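Local coordinates for protein ParB-C (Sulfolobus sp. NOB8H2, PDB 4RS7) that probably binds DNA through a dimeric, histone-like C-terminal domain as part of the machinery that segregates an archaeal plasmid, at residues 54-58 with 59-63. Sequence-based numbering, arbitrary orientation.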
loop_
_atom_site.group_PDB
_atom_site.type_symbol
_atom_site.label_atom_id
_atom_site.label_comp_id
_atom_site.label_asym_id
_atom_site.label_seq_id
_atom_site.Cartn_x
_atom_site.Cartn_y
_atom_site.Cartn_z
ATOM N N LEU A 54 -2.321 8.225 -17.106
ATOM C CA LEU A 54 -2.155 8.989 -18.338
ATOM C C LEU A 54 -2.980 8.356 -19.448
ATOM O O LEU A 54 -3.680 9.044 -20.191
ATOM C CB LEU A 54 -0.684 9.055 -18.745
ATOM C CG LEU A 54 0.263 9.747 -17.763
ATOM C CD1 LEU A 54 1.700 9.650 -18.259
ATOM C CD2 LEU A 54 -0.140 11.196 -17.546
ATOM N N LEU A 55 -2.890 7.037 -19.551
ATOM C CA LEU A 55 -3.676 6.282 -20.516
ATOM C C LEU A 55 -5.173 6.581 -20.383
ATOM O O LEU A 55 -5.839 6.896 -21.367
ATOM C CB LEU A 55 -3.410 4.784 -20.350
ATOM C CG LEU A 55 -4.223 3.817 -21.208
ATOM C CD1 LEU A 55 -3.900 4.005 -22.684
ATOM C CD2 LEU A 55 -3.956 2.386 -20.771
ATOM N N LEU A 56 -5.693 6.494 -19.163
ATOM C CA LEU A 56 -7.119 6.710 -18.932
ATOM C C LEU A 56 -7.519 8.164 -19.168
ATOM O O LEU A 56 -8.644 8.449 -19.572
ATOM C CB LEU A 56 -7.509 6.268 -17.524
ATOM C CG LEU A 56 -7.206 4.801 -17.217
ATOM C CD1 LEU A 56 -7.531 4.482 -15.771
ATOM C CD2 LEU A 56 -7.981 3.890 -18.162
ATOM N N LYS A 57 -6.589 9.080 -18.918
ATOM C CA LYS A 57 -6.824 10.493 -19.179
ATOM C C LYS A 57 -7.082 10.697 -20.660
ATOM O O LYS A 57 -8.016 11.399 -21.050
ATOM C CB LYS A 57 -5.596 11.311 -18.789
ATOM C CG LYS A 57 -5.867 12.456 -17.857
ATOM C CD LYS A 57 -5.877 11.951 -16.447
ATOM C CE LYS A 57 -5.280 12.950 -15.485
ATOM N NZ LYS A 57 -5.515 12.455 -14.119
ATOM N N ARG A 58 -6.236 10.084 -21.481
ATOM C CA ARG A 58 -6.296 10.248 -22.927
ATOM C C ARG A 58 -7.637 9.818 -23.501
ATOM O O ARG A 58 -8.117 10.397 -24.471
ATOM C CB ARG A 58 -5.163 9.470 -23.600
ATOM C CG ARG A 58 -3.768 9.895 -23.175
ATOM C CD ARG A 58 -2.705 9.177 -23.980
ATOM N NE ARG A 58 -1.451 9.046 -23.241
ATOM C CZ ARG A 58 -0.782 7.908 -23.096
ATOM N NH1 ARG A 58 -1.233 6.794 -23.650
ATOM N NH2 ARG A 58 0.347 7.889 -22.401
ATOM N N ILE A 59 -8.240 8.801 -22.899
ATOM C CA ILE A 59 -9.500 8.272 -23.411
ATOM C C ILE A 59 -10.721 8.929 -22.769
ATOM O O ILE A 59 -11.855 8.530 -23.026
ATOM C CB ILE A 59 -9.582 6.740 -23.297
ATOM C CG1 ILE A 59 -9.612 6.308 -21.834
ATOM C CG2 ILE A 59 -8.409 6.098 -24.013
ATOM C CD1 ILE A 59 -9.771 4.812 -21.656
ATOM N N GLY A 60 -10.483 9.930 -21.927
ATOM C CA GLY A 60 -11.545 10.803 -21.464
ATOM C C GLY A 60 -12.160 10.522 -20.106
ATOM O O GLY A 60 -13.120 11.186 -19.722
ATOM N N LEU A 61 -11.620 9.555 -19.372
ATOM C CA LEU A 61 -12.173 9.228 -18.061
ATOM C C LEU A 61 -12.051 10.391 -17.089
ATOM O O LEU A 61 -11.099 11.166 -17.152
ATOM C CB LEU A 61 -11.512 7.975 -17.481
ATOM C CG LEU A 61 -12.163 6.648 -17.883
ATOM C CD1 LEU A 61 -12.084 6.432 -19.382
ATOM C CD2 LEU A 61 -11.512 5.489 -17.142
ATOM N N SER A 62 -13.026 10.518 -16.196
ATOM C CA SER A 62 -12.995 11.572 -15.195
ATOM C C SER A 62 -12.064 11.185 -14.054
ATOM O O SER A 62 -11.695 10.020 -13.907
ATOM C CB SER A 62 -14.396 11.845 -14.647
ATOM O OG SER A 62 -14.750 10.900 -13.653
ATOM N N GLU A 63 -11.690 12.168 -13.246
ATOM C CA GLU A 63 -10.854 11.931 -12.080
ATOM C C GLU A 63 -11.453 10.872 -11.156
ATOM O O GLU A 63 -10.732 10.053 -10.589
ATOM C CB GLU A 63 -10.637 13.241 -11.322
ATOM C CG GLU A 63 -9.668 13.145 -10.162
ATOM C CD GLU A 63 -9.461 14.482 -9.480
ATOM O OE1 GLU A 63 -10.174 15.443 -9.840
ATOM O OE2 GLU A 63 -8.590 14.575 -8.587
#
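Leu-56 and Leu-61 meet through both backbone and side chain where helix 52-58 ends, a worked example of how the Schellman motif satisfies carbonyls of the last helical turn. Leu-61 N donates to Leu-56 O (3.2 Å), tilted 23° from the carbonyl plane, and the same oxygen takes a weak second bond from Ile-59 N. The Ile-59 N-H also reaches weakly back to Leu-55 O, so one donor is shared between two acceptors. Gly-60 is turned to positive phi (98°), and Gly-60 N donates to Lys-57 O (3.0 Å) from well above the carbonyl plane.

Apolar groups flank Leu-56 O. Ile-59 has CG1 between its backbone N and carbonyl carbon (chi1 66°), which lays CG1 3.3 Å from Leu-56 O and brings CD1 alongside Leu-56 CD2. Leu-61 CD2 meets Leu-56 CD2 at 4.0 Å. Shortening Ile-59 to an alanine is likely to strip one flank of Leu-56 O and remove one of the side chains resting on Leu-22 of the second subunit, leaving Leu-55 there. Leu-56 and Leu-61 also pack on Ile-69 of helix 63-74 and on Leu-16 of that subunit. The turn thus pairs bonded backbone acceptors with a greasy face that joins helix end, next helix and dimer partner.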